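Local coordinates for ABC transporter periplasmic substrate-binding protein (Desulfovibrio alaskensis, PDB 5MY5) that probably captures tungstate with high selectivity in the periplasm as the substrate-binding component of an ABC transporter, at residues A[182-187]-A[207-212]; A[43-48]-A[247-252]; A[65-70]-A[79-84]; A[222-227]-A[267-272]. The protein carries 2 engineered substitutions. One frame throughout, in Å; residues are numbered along the deposited sequence. Where two conformers were deposited one is given.

Contact 1 (A[182-187]-A[207-212])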
loop_
_atom_site.group_PDB
_atom_site.type_symbol
_atom_site.label_atom_id
_atom_site.label_comp_id
_atom_site.label_asym_id
_atom_site.label_seq_id
_atom_site.Cartn_x
_atom_site.Cartn_y
_atom_site.Cartn_z
ATOM N N VAL A 182 -1.152 19.412 -6.628
ATOM C CA VAL A 182 -2.347 20.217 -6.574
ATOM C C VAL A 182 -2.736 20.645 -5.167
ATOM O O VAL A 182 -3.054 21.830 -4.926
ATOM C CB VAL A 182 -3.523 19.485 -7.227
ATOM C CG1 VAL A 182 -4.822 20.263 -6.966
ATOM C CG2 VAL A 182 -3.238 19.244 -8.709
ATOM N N ALA A 183 -2.593 19.762 -4.178
ATOM C CA ALA A 183 -2.851 20.116 -2.772
ATOM C C ALA A 183 -1.873 21.217 -2.370
ATOM O O ALA A 183 -2.302 22.196 -1.722
ATOM C CB ALA A 183 -2.733 18.937 -1.873
ATOM N N ALA A 184 -0.604 21.155 -2.823
ATOM C CA ALA A 184 0.318 22.242 -2.482
ATOM C C ALA A 184 -0.079 23.576 -3.095
ATOM O O ALA A 184 -0.080 24.572 -2.381
ATOM C CB ALA A 184 1.736 21.891 -2.862
ATOM N N GLU A 185 -0.479 23.587 -4.372
ATOM C CA GLU A 185 -0.852 24.795 -5.064
ATOM C C GLU A 185 -2.098 25.410 -4.407
ATOM O O GLU A 185 -2.212 26.675 -4.323
ATOM C CB GLU A 185 -1.003 24.540 -6.554
ATOM C CG GLU A 185 -1.220 25.794 -7.410
ATOM C CD GLU A 185 -2.666 26.241 -7.512
ATOM O OE1 GLU A 185 -3.581 25.381 -7.536
ATOM O OE2 GLU A 185 -2.887 27.479 -7.612
ATOM N N LYS A 186 -2.992 24.553 -3.945
ATOM C CA LYS A 186 -4.307 24.992 -3.439
ATOM C C LYS A 186 -4.275 25.256 -1.973
ATOM O O LYS A 186 -5.238 25.767 -1.431
ATOM C CB LYS A 186 -5.400 24.015 -3.825
ATOM C CG LYS A 186 -5.701 24.059 -5.298
ATOM C CD LYS A 186 -6.815 23.097 -5.560
ATOM C CE LYS A 186 -7.250 23.042 -7.003
ATOM N NZ LYS A 186 -7.860 24.341 -7.360
ATOM N N GLY A 187 -3.153 25.024 -1.290
ATOM C CA GLY A 187 -3.235 25.014 0.188
ATOM C C GLY A 187 -4.199 24.056 0.862
ATOM O O GLY A 187 -4.853 24.380 1.859
ATOM N N ASN A 207 12.034 20.158 3.127
ATOM C CA ASN A 207 11.229 21.249 3.599
ATOM C C ASN A 207 10.114 21.532 2.538
ATOM O O ASN A 207 9.968 22.636 2.007
ATOM C CB ASN A 207 12.100 22.499 3.771
ATOM C CG ASN A 207 11.421 23.585 4.585
ATOM O OD1 ASN A 207 10.563 23.329 5.444
ATOM N ND2 ASN A 207 11.840 24.806 4.338
ATOM N N PRO A 208 9.250 20.531 2.288
ATOM C CA PRO A 208 8.063 20.864 1.498
ATOM C C PRO A 208 7.031 21.702 2.291
ATOM O O PRO A 208 6.989 21.640 3.519
ATOM C CB PRO A 208 7.481 19.463 1.210
ATOM C CG PRO A 208 7.805 18.741 2.469
ATOM C CD PRO A 208 9.223 19.165 2.799
ATOM N N PRO A 209 6.089 22.354 1.558
ATOM C CA PRO A 209 5.055 23.092 2.236
ATOM C C PRO A 209 3.972 22.312 2.884
ATOM O O PRO A 209 3.311 22.815 3.752
ATOM C CB PRO A 209 4.456 23.959 1.124
ATOM C CG PRO A 209 4.759 23.205 -0.162
ATOM C CD PRO A 209 6.099 22.574 0.125
ATOM N N LEU A 210 3.807 21.038 2.488
ATOM C CA LEU A 210 2.832 20.138 3.048
ATOM C C LEU A 210 3.570 19.180 3.956
ATOM O O LEU A 210 4.603 18.661 3.584
ATOM C CB LEU A 210 2.150 19.327 1.944
ATOM C CG LEU A 210 1.421 20.106 0.871
ATOM C CD1 LEU A 210 0.966 19.142 -0.194
ATOM C CD2 LEU A 210 0.286 20.992 1.469
ATOM N N LYS A 211 3.040 19.047 5.129
ATOM C CA LYS A 211 3.614 18.224 6.239
ATOM C C LYS A 211 2.661 17.086 6.552
ATOM O O LYS A 211 1.422 17.182 6.285
ATOM C CB LYS A 211 3.818 19.153 7.458
ATOM C CG LYS A 211 4.582 20.414 7.128
ATOM C CD LYS A 211 6.003 20.146 6.681
ATOM C CE LYS A 211 6.791 21.457 6.519
ATOM N NZ LYS A 211 8.145 21.302 5.877
ATOM N N ILE A 212 3.128 16.009 7.162
ATOM C CA ILE A 212 2.288 14.975 7.639
ATOM C C ILE A 212 1.533 15.470 8.857
ATOM O O ILE A 212 2.177 15.921 9.837
ATOM C CB ILE A 212 3.009 13.642 7.998
ATOM C CG1 ILE A 212 3.686 13.059 6.725
ATOM C CG2 ILE A 212 2.068 12.701 8.710
ATOM C CD1 ILE A 212 4.591 11.890 7.090
#

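Contact 2 (A[43-48]-A[247-252])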
loop_
_atom_site.group_PDB
_atom_site.type_symbol
_atom_site.label_atom_id
_atom_site.label_comp_id
_atom_site.label_asym_id
_atom_site.label_seq_id
_atom_site.Cartn_x
_atom_site.Cartn_y
_atom_site.Cartn_z
ATOM N N ASP A 43 13.595 -5.555 -4.536
ATOM C CA ASP A 43 14.981 -5.477 -5.038
ATOM C C ASP A 43 15.975 -5.706 -3.932
ATOM O O ASP A 43 17.074 -6.186 -4.237
ATOM C CB ASP A 43 15.240 -4.120 -5.674
ATOM C CG ASP A 43 14.391 -3.882 -6.872
ATOM O OD1 ASP A 43 14.332 -4.711 -7.757
ATOM O OD2 ASP A 43 13.754 -2.811 -6.988
ATOM N N ASP A 44 15.667 -5.320 -2.717
ATOM C CA ASP A 44 16.495 -5.653 -1.548
ATOM C C ASP A 44 16.334 -7.052 -1.065
ATOM O O ASP A 44 17.312 -7.724 -0.707
ATOM C CB ASP A 44 16.139 -4.704 -0.387
ATOM C CG ASP A 44 17.180 -3.690 -0.110
ATOM O OD1 ASP A 44 17.591 -2.983 -1.075
ATOM O OD2 ASP A 44 17.540 -3.603 1.088
ATOM N N LEU A 45 15.080 -7.543 -0.988
ATOM C CA LEU A 45 14.798 -8.851 -0.409
ATOM C C LEU A 45 15.202 -9.982 -1.308
ATOM O O LEU A 45 15.634 -11.051 -0.802
ATOM C CB LEU A 45 13.285 -8.983 -0.071
ATOM C CG LEU A 45 12.832 -8.139 1.080
ATOM C CD1 LEU A 45 11.331 -8.421 1.309
ATOM C CD2 LEU A 45 13.608 -8.317 2.418
ATOM N N ALA A 46 14.956 -9.836 -2.594
ATOM C CA ALA A 46 15.115 -10.981 -3.507
ATOM C C ALA A 46 16.565 -11.600 -3.503
ATOM O O ALA A 46 16.715 -12.804 -3.359
ATOM C CB ALA A 46 14.654 -10.674 -4.896
ATOM N N PRO A 47 17.634 -10.774 -3.508
ATOM C CA PRO A 47 18.971 -11.425 -3.456
ATOM C C PRO A 47 19.223 -12.085 -2.111
ATOM O O PRO A 47 19.867 -13.143 -2.035
ATOM C CB PRO A 47 19.961 -10.255 -3.637
ATOM C CG PRO A 47 19.179 -9.127 -4.146
ATOM C CD PRO A 47 17.720 -9.351 -3.846
ATOM N N GLN A 48 18.651 -11.542 -1.040
ATOM C CA GLN A 48 18.798 -12.193 0.271
ATOM C C GLN A 48 18.044 -13.554 0.344
ATOM O O GLN A 48 18.518 -14.565 0.896
ATOM C CB GLN A 48 18.335 -11.293 1.416
ATOM C CG GLN A 48 18.966 -9.873 1.393
ATOM C CD GLN A 48 18.614 -8.906 2.540
ATOM O OE1 GLN A 48 19.045 -9.080 3.683
ATOM N NE2 GLN A 48 17.933 -7.784 2.190
ATOM N N ASN A 247 7.753 -18.911 4.297
ATOM C CA ASN A 247 8.499 -19.265 5.520
ATOM C C ASN A 247 9.608 -18.272 5.766
ATOM O O ASN A 247 9.816 -17.819 6.867
ATOM C CB ASN A 247 9.008 -20.716 5.395
ATOM C CG ASN A 247 9.797 -21.149 6.585
ATOM O OD1 ASN A 247 10.974 -20.889 6.667
ATOM N ND2 ASN A 247 9.129 -21.873 7.489
ATOM N N TRP A 248 10.408 -17.972 4.716
ATOM C CA TRP A 248 11.410 -17.014 4.787
ATOM C C TRP A 248 10.954 -15.618 5.202
ATOM O O TRP A 248 11.547 -14.987 6.106
ATOM C CB TRP A 248 12.179 -16.988 3.456
ATOM C CG TRP A 248 13.362 -16.057 3.447
ATOM C CD1 TRP A 248 14.597 -16.327 3.960
ATOM C CD2 TRP A 248 13.447 -14.764 2.880
ATOM N NE1 TRP A 248 15.409 -15.266 3.792
ATOM C CE2 TRP A 248 14.741 -14.288 3.092
ATOM C CE3 TRP A 248 12.529 -13.922 2.191
ATOM C CZ2 TRP A 248 15.145 -13.026 2.686
ATOM C CZ3 TRP A 248 12.927 -12.724 1.760
ATOM C CH2 TRP A 248 14.235 -12.250 2.003
ATOM N N MET A 249 9.829 -15.142 4.626
ATOM C CA MET A 249 9.431 -13.776 4.876
ATOM C C MET A 249 8.903 -13.667 6.299
ATOM O O MET A 249 8.959 -12.551 6.865
ATOM C CB MET A 249 8.215 -13.371 3.993
ATOM C CG MET A 249 8.625 -13.150 2.576
ATOM S SD MET A 249 9.516 -11.577 2.321
ATOM C CE MET A 249 8.081 -10.427 2.343
ATOM N N ALA A 250 8.314 -14.748 6.844
ATOM C CA ALA A 250 7.698 -14.699 8.208
ATOM C C ALA A 250 8.760 -14.957 9.318
ATOM O O ALA A 250 8.440 -14.839 10.500
ATOM C CB ALA A 250 6.607 -15.742 8.343
ATOM N N SER A 251 9.969 -15.294 8.933
ATOM C CA SER A 251 11.026 -15.647 9.923
ATOM C C SER A 251 11.372 -14.399 10.680
ATOM O O SER A 251 11.351 -13.276 10.141
ATOM C CB SER A 251 12.262 -16.181 9.169
ATOM O OG SER A 251 12.977 -15.237 8.442
ATOM N N PRO A 252 11.722 -14.534 11.956
ATOM C CA PRO A 252 12.207 -13.332 12.652
ATOM C C PRO A 252 13.281 -12.503 11.963
ATOM O O PRO A 252 13.277 -11.264 12.034
ATOM C CB PRO A 252 12.769 -13.935 13.957
ATOM C CG PRO A 252 11.906 -15.137 14.186
ATOM C CD PRO A 252 11.586 -15.712 12.825
#

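Contact 3 (A[65-70]-A[79-84])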
loop_
_atom_site.group_PDB
_atom_site.type_symbol
_atom_site.label_atom_id
_atom_site.label_comp_id
_atom_site.label_asym_id
_atom_site.label_seq_id
_atom_site.Cartn_x
_atom_site.Cartn_y
_atom_site.Cartn_z
ATOM N N GLY A 65 -6.070 -6.244 -9.449
ATOM C CA GLY A 65 -6.936 -7.150 -10.188
ATOM C C GLY A 65 -6.212 -8.069 -11.148
ATOM O O GLY A 65 -6.497 -9.273 -11.202
ATOM N N LYS A 66 -5.277 -7.473 -11.843
ATOM C CA LYS A 66 -4.479 -8.221 -12.819
ATOM C C LYS A 66 -3.571 -9.259 -12.130
ATOM O O LYS A 66 -3.391 -10.328 -12.670
ATOM C CB LYS A 66 -3.632 -7.239 -13.636
ATOM C CG LYS A 66 -2.851 -7.877 -14.795
ATOM C CD LYS A 66 -3.742 -8.648 -15.821
ATOM C CE LYS A 66 -2.883 -9.433 -16.800
ATOM N NZ LYS A 66 -1.530 -8.839 -17.028
ATOM N N ALA A 67 -3.056 -8.901 -10.943
ATOM C CA ALA A 67 -2.236 -9.870 -10.160
ATOM C C ALA A 67 -3.043 -11.045 -9.801
ATOM O O ALA A 67 -2.614 -12.194 -9.884
ATOM C CB ALA A 67 -1.654 -9.218 -8.941
ATOM N N LEU A 68 -4.232 -10.795 -9.252
ATOM C CA LEU A 68 -5.154 -11.853 -8.897
ATOM C C LEU A 68 -5.502 -12.721 -10.097
ATOM O O LEU A 68 -5.499 -13.945 -10.000
ATOM C CB LEU A 68 -6.415 -11.223 -8.270
ATOM C CG LEU A 68 -6.049 -10.658 -6.890
ATOM C CD1 LEU A 68 -6.962 -9.539 -6.439
ATOM C CD2 LEU A 68 -6.067 -11.769 -5.883
ATOM N N LYS A 69 -5.758 -12.066 -11.234
ATOM C CA LYS A 69 -6.057 -12.768 -12.481
ATOM C C LYS A 69 -4.883 -13.662 -12.906
ATOM O O LYS A 69 -5.124 -14.764 -13.331
ATOM C CB LYS A 69 -6.446 -11.819 -13.633
ATOM C CG LYS A 69 -7.906 -11.338 -13.568
ATOM C CD LYS A 69 -8.441 -10.675 -14.858
ATOM C CE LYS A 69 -7.848 -9.306 -15.137
ATOM N NZ LYS A 69 -8.221 -8.209 -14.187
ATOM N N MET A 70 -3.640 -13.198 -12.761
ATOM C CA MET A 70 -2.477 -14.014 -13.048
ATOM C C MET A 70 -2.446 -15.267 -12.197
ATOM O O MET A 70 -2.099 -16.353 -12.691
ATOM C CB MET A 70 -1.160 -13.251 -12.872
ATOM C CG MET A 70 -0.893 -12.140 -13.922
ATOM S SD MET A 70 0.635 -11.231 -13.739
ATOM C CE MET A 70 1.678 -12.397 -14.720
ATOM N N LEU A 79 1.266 -14.938 -4.840
ATOM C CA LEU A 79 0.889 -13.548 -4.886
ATOM C C LEU A 79 1.525 -12.854 -3.656
ATOM O O LEU A 79 1.510 -13.378 -2.558
ATOM C CB LEU A 79 -0.651 -13.386 -4.746
ATOM C CG LEU A 79 -1.501 -14.038 -5.784
ATOM C CD1 LEU A 79 -2.968 -13.595 -5.630
ATOM C CD2 LEU A 79 -1.034 -13.890 -7.188
ATOM N N LEU A 80 1.867 -11.603 -3.889
ATOM C CA LEU A 80 2.208 -10.689 -2.719
ATOM C C LEU A 80 1.396 -9.452 -3.000
ATOM O O LEU A 80 1.719 -8.641 -3.848
ATOM C CB LEU A 80 3.726 -10.390 -2.675
ATOM C CG LEU A 80 4.139 -9.468 -1.531
ATOM C CD1 LEU A 80 3.852 -10.044 -0.155
ATOM C CD2 LEU A 80 5.664 -9.150 -1.745
ATOM N N VAL A 81 0.337 -9.265 -2.205
ATOM C CA VAL A 81 -0.631 -8.195 -2.520
ATOM C C VAL A 81 -1.121 -7.558 -1.230
ATOM O O VAL A 81 -0.654 -7.932 -0.141
ATOM C CB VAL A 81 -1.827 -8.699 -3.367
ATOM C CG1 VAL A 81 -1.346 -9.064 -4.789
ATOM C CG2 VAL A 81 -2.424 -9.888 -2.713
ATOM N N HIS A 82 -1.976 -6.548 -1.388
ATOM C CA HIS A 82 -2.379 -5.735 -0.229
ATOM C C HIS A 82 -3.809 -5.257 -0.386
ATOM O O HIS A 82 -4.068 -4.042 -0.451
ATOM C CB HIS A 82 -1.403 -4.572 -0.025
ATOM C CG HIS A 82 -1.063 -3.848 -1.275
ATOM N ND1 HIS A 82 -1.735 -2.734 -1.690
ATOM C CD2 HIS A 82 -0.120 -4.091 -2.239
ATOM C CE1 HIS A 82 -1.232 -2.310 -2.845
ATOM N NE2 HIS A 82 -0.247 -3.130 -3.209
ATOM N N ALA A 83 -4.682 -6.238 -0.509
ATOM C CA ALA A 83 -6.114 -6.003 -0.746
ATOM C C ALA A 83 -6.989 -7.107 -0.091
ATOM O O ALA A 83 -7.422 -8.060 -0.716
ATOM C CB ALA A 83 -6.358 -5.897 -2.238
ATOM N N PRO A 84 -7.207 -6.909 1.221
ATOM C CA PRO A 84 -7.744 -8.017 2.017
ATOM C C PRO A 84 -9.066 -8.629 1.500
ATOM O O PRO A 84 -9.167 -9.811 1.451
ATOM C CB PRO A 84 -7.850 -7.394 3.416
ATOM C CG PRO A 84 -6.767 -6.337 3.448
ATOM C CD PRO A 84 -6.689 -5.829 2.057
#

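Contact 4 (A[222-227]-A[267-272])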
loop_
_atom_site.group_PDB
_atom_site.type_symbol
_atom_site.label_atom_id
_atom_site.label_comp_id
_atom_site.label_asym_id
_atom_site.label_seq_id
_atom_site.Cartn_x
_atom_site.Cartn_y
_atom_site.Cartn_z
ATOM N N ASN A 222 -1.817 -0.452 5.389
ATOM C CA ASN A 222 -1.901 -1.141 4.110
ATOM C C ASN A 222 -1.295 -2.515 4.315
ATOM O O ASN A 222 -0.075 -2.686 4.052
ATOM C CB ASN A 222 -1.225 -0.321 3.047
ATOM C CG ASN A 222 -1.439 -0.873 1.601
ATOM O OD1 ASN A 222 -2.548 -1.271 1.265
ATOM N ND2 ASN A 222 -0.374 -0.876 0.777
ATOM N N GLN A 223 -2.108 -3.468 4.720
ATOM C CA GLN A 223 -1.667 -4.806 5.127
ATOM C C GLN A 223 -1.253 -5.610 3.842
ATOM O O GLN A 223 -2.053 -5.821 2.935
ATOM C CB GLN A 223 -2.716 -5.581 5.844
ATOM C CG GLN A 223 -2.239 -6.926 6.336
ATOM C CD GLN A 223 -1.145 -6.820 7.362
ATOM O OE1 GLN A 223 -1.299 -6.143 8.407
ATOM N NE2 GLN A 223 -0.038 -7.507 7.135
ATOM N N TYR A 224 0.004 -6.129 3.851
ATOM C CA TYR A 224 0.454 -7.101 2.881
ATOM C C TYR A 224 0.287 -8.534 3.326
ATOM O O TYR A 224 0.608 -8.845 4.536
ATOM C CB TYR A 224 1.937 -6.939 2.619
ATOM C CG TYR A 224 2.213 -5.920 1.628
ATOM C CD1 TYR A 224 2.159 -4.571 1.958
ATOM C CD2 TYR A 224 2.515 -6.264 0.331
ATOM C CE1 TYR A 224 2.410 -3.588 1.007
ATOM C CE2 TYR A 224 2.762 -5.317 -0.630
ATOM C CZ TYR A 224 2.726 -3.953 -0.298
ATOM O OH TYR A 224 2.980 -3.027 -1.261
ATOM N N SER A 225 -0.112 -9.399 2.389
ATOM C CA SER A 225 -0.115 -10.840 2.604
ATOM C C SER A 225 0.505 -11.563 1.424
ATOM O O SER A 225 0.386 -11.107 0.275
ATOM C CB SER A 225 -1.516 -11.327 2.814
ATOM O OG SER A 225 -2.070 -10.644 3.929
ATOM N N ALA A 226 1.076 -12.729 1.724
ATOM C CA ALA A 226 1.463 -13.650 0.672
ATOM C C ALA A 226 0.429 -14.726 0.548
ATOM O O ALA A 226 -0.167 -15.163 1.588
ATOM C CB ALA A 226 2.838 -14.287 0.951
ATOM N N ILE A 227 0.177 -15.159 -0.681
ATOM C CA ILE A 227 -0.817 -16.245 -0.920
ATOM C C ILE A 227 -0.257 -17.166 -1.972
ATOM O O ILE A 227 -0.189 -16.849 -3.158
ATOM C CB ILE A 227 -2.129 -15.626 -1.498
ATOM C CG1 ILE A 227 -2.683 -14.550 -0.570
ATOM C CG2 ILE A 227 -3.148 -16.742 -1.635
ATOM C CD1 ILE A 227 -3.777 -13.657 -1.192
ATOM N N ALA A 267 11.789 4.962 7.481
ATOM C CA ALA A 267 11.073 3.680 7.658
ATOM C C ALA A 267 9.803 3.669 6.759
ATOM O O ALA A 267 9.197 4.748 6.522
ATOM C CB ALA A 267 10.608 3.512 9.096
ATOM N N LEU A 268 9.457 2.471 6.249
ATOM C CA LEU A 268 8.280 2.349 5.393
ATOM C C LEU A 268 7.384 1.212 5.796
ATOM O O LEU A 268 6.127 1.363 5.767
ATOM C CB LEU A 268 8.773 2.293 3.955
ATOM C CG LEU A 268 7.845 2.455 2.783
ATOM C CD1 LEU A 268 7.413 3.908 2.710
ATOM C CD2 LEU A 268 8.565 2.092 1.534
ATOM N N PHE A 269 7.933 0.057 6.152
ATOM C CA PHE A 269 7.145 -1.128 6.509
ATOM C C PHE A 269 7.257 -1.513 7.970
ATOM O O PHE A 269 8.391 -1.494 8.478
ATOM C CB PHE A 269 7.631 -2.286 5.670
ATOM C CG PHE A 269 7.431 -2.136 4.195
ATOM C CD1 PHE A 269 6.175 -2.435 3.555
ATOM C CD2 PHE A 269 8.447 -1.679 3.394
ATOM C CE1 PHE A 269 6.041 -2.344 2.172
ATOM C CE2 PHE A 269 8.304 -1.622 2.055
ATOM C CZ PHE A 269 7.116 -1.867 1.439
ATOM N N THR A 270 6.174 -1.890 8.633
ATOM C CA THR A 270 6.138 -2.459 9.925
ATOM C C THR A 270 5.903 -3.977 9.696
ATOM O O THR A 270 4.824 -4.369 9.261
ATOM C CB THR A 270 5.053 -1.819 10.800
ATOM O OG1 THR A 270 5.268 -0.426 10.856
ATOM C CG2 THR A 270 5.025 -2.413 12.136
ATOM N N PRO A 271 6.867 -4.849 10.060
ATOM C CA PRO A 271 6.588 -6.274 10.111
ATOM C C PRO A 271 5.536 -6.675 11.092
ATOM O O PRO A 271 5.497 -6.098 12.179
ATOM C CB PRO A 271 7.945 -6.890 10.484
ATOM C CG PRO A 271 8.631 -5.822 11.180
ATOM C CD PRO A 271 8.110 -4.484 10.762
ATOM N N ASN A 272 4.683 -7.626 10.745
ATOM C CA ASN A 272 3.627 -8.071 11.611
ATOM C C ASN A 272 3.170 -9.482 11.400
ATOM O O ASN A 272 2.043 -9.821 11.670
ATOM C CB ASN A 272 2.460 -7.034 11.658
ATOM C CG ASN A 272 1.575 -7.051 10.431
ATOM O OD1 ASN A 272 1.975 -7.499 9.323
ATOM N ND2 ASN A 272 0.373 -6.582 10.609
#

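Contact 1 (A[182-187]-A[207-212])
Leu210 sends its CD1 methyl across to Ala183 and Ala184, and this branch makes the shortest approaches. The CB of Leu210 points toward helix 176-186. From there CG stands anti to the carbonyl carbon (chi1 -59°), and the extended second torsion (173°) makes CD1 the foremost atom. CD1 comes to 3.7 Å from Ala184 N. It is also 3.9 Å from Ala184 CB, and Ala183 CB lies slightly farther from it. The methyl therefore lies against the backbone of the turn, with an alanine methyl as a further neighbour at each of two successive positions. Pro209 adds a looser touch, its ring carbon CG lying 4.3 Å from Ala184 CB.

The contact sets the last turn of helix 176-186 against the start of strand 210-214, which pairs antiparallel with strand 100-112 in the alpha/beta fold of the periplasmic binding proteins. Leu210 also packs on Ile110 and Pro112 of that strand, and Ala183 on Val139. A Schellman motif with positive phi at Gly187 closes the helix. Ahead of the strand, the bend is tied by Lys211 NZ, which donates to Pro208 O at 2.6 Å, in the carbonyl plane, and to Asn207 OD1 at 3.2 Å.

With 145 Å² buried and no hydrogen bond across, the two segments meet by van der Waals contact of apolar groups, without a directional bond between them.

Contact 2 (A[43-48]-A[247-252])
The indole of Trp248 meets the opposing helix with the rim of its six-membered ring: Leu45 CB lies at the ring edge, in plane, 4.0 Å from CH2, while Leu45 O approaches the same CH2 obliquely at 3.4 Å. Beside it, Gln48 CB comes within 3.8 Å of CZ2. This is helix-to-helix packing in the alpha/beta fold of a periplasmic binding protein, joining helix 41-53 to helix 239-250, and the CA pairs support it: the nearest, Leu45 and Met249, are 9.0 Å apart, a span bridged by side chains.

Trp248 has CG anti to the backbone N (chi1 -176°), which carries the ring out to the neighbouring helix. Its polar corner is held there, since NE1 bonds to OD2 of Asp52, one turn beyond Gln48, and the ring also meets that of Phe49.

Met249 works differently. Its chain is bent at the second and third torsions, and it crosses Leu45 at about a right angle, bringing SD 3.8 Å from Leu45 CD1. The two branches of Leu45 thus divide the work, CD1 going to the thioether and CD2 to the indole, 4.0 Å from CH2.

Helix 41-53 is kinked at Pro47, whose N makes no bond to the preceding turn. Close by, the extended Gln48 chain runs back along its own helix, and NE2 donates to Asp44 O from well above that carbonyl plane. At the C-terminal end of helix 239-250, Trp248 O accepts from both Ser251 N and Ser251 OG, the hydroxyl at 2.8 Å.

Contact 3 (A[65-70]-A[79-84])
Leu79 and Leu68 both carry CG anti to their own carbonyl carbon (chi1 -60° and -70°), and these rotations aim one leucine from the strand and one from the helix at the same spot. Leu79 CB already points toward the helix, whereas Leu68 turns inward only at its end. The two chains cross at about a right angle, with Leu79 CD1 3.6 Å from Leu68 CD2; Leu68 has a second conformer, so this pairing describes one of two states. The other branch of Leu79 does separate work, placing CD2 3.6 Å from Ala67 O, so that a methyl rests against a backbone carbonyl of the helix. Val81 completes the set: its CG1, anti to the carbonyl carbon, stands 4.2 Å from Ala67 CB.

Segment axes approach to 9.3 Å and run nearly antiparallel, at 162°. Together with the parallel pairing of strand 27-33 to both 56-62 and 78-81, this identifies a beta-alpha-beta crossover, in which helix 64-72 covers the sheet between strands 56-62 and 78-81 and strand 27-33 lies between them. The return connection carries Cys74, disulfide-bonded to Cys234.

Around this core, Ala67 and Leu79 also touch Ala31 of strand 27-33, and Phe90 of helix 84-92 packs on both leucines. Strand 78-81 itself sits between strand 27-33, through Leu80 and Ala31, and strand 221-228, through Leu79 and Ile227.

Contact 4 (A[222-227]-A[267-272])
The nearest CA atoms across this contact, those of Gln223 and Asn272, are 9.0 Å apart, so the two backbones are not paired strands and meet through side chains. Gln223 and Asn272 reach for each other head-on and join their amides in a cyclic pair. Asn272 ND2 donates to Gln223 OE1 at 2.8 Å, and Gln223 NE2 returns the bond to Asn272 OD1 at 3.0 Å. The second bond is nearly straight (172° at the hydrogen) and falls in the carbonyl plane on a lone pair; in the first the donor is tilted slightly from the carbonyl plane. With the amide planes 15° apart, the paired bonds keep the two groups nearly coplanar and resist rotation of either. Gln223 is bent at its second torsion, and that bend also lets NE2 give its other hydrogen to Tyr224 O at 3.0 Å, so both N-H bonds of the amide are used and its orientation is defined.

Strands 221-228 and 266-271 each pair antiparallel with strand 100-112. This long strand also pairs with strands 189-193 and 210-214, an arrangement consistent with the inter-lobe strands of the two-lobed periplasmic binding protein fold.

The second touch is aromatic. Tyr224 CE1 reaches the edge of the Phe269 ring, near its plane, 4.0 Å from Phe269 CE1, and the two side chains pass at a slant. Phe269 also packs on Ile258 and Phe261. Tyr224 OH is hydrogen-bonded to Thr36 OG1, and its ring meets that of His82.

From the N terminus, the first segment met is 43-48, which opens contact 2, a loop closed only by 247-252. Contact 3 (65-70 with 79-84) and contact 1 (182-187 with 207-212) both open and close within that span, one after the other. Contact 4 starts inside it at 222-227 and finishes beyond it at 267-272, so contacts 2 and 4 cross. Contacts 3 and 4 meet directly: strands 78-81 and 221-228 are sheet neighbours, with Val81 O 3.0 Å from Ser225 N. Contact 1 lies apart, about 36 Å from contact 2 between centres, across the chain's centre, yet its strand belongs to the same branched sheet as contacts 3 and 4.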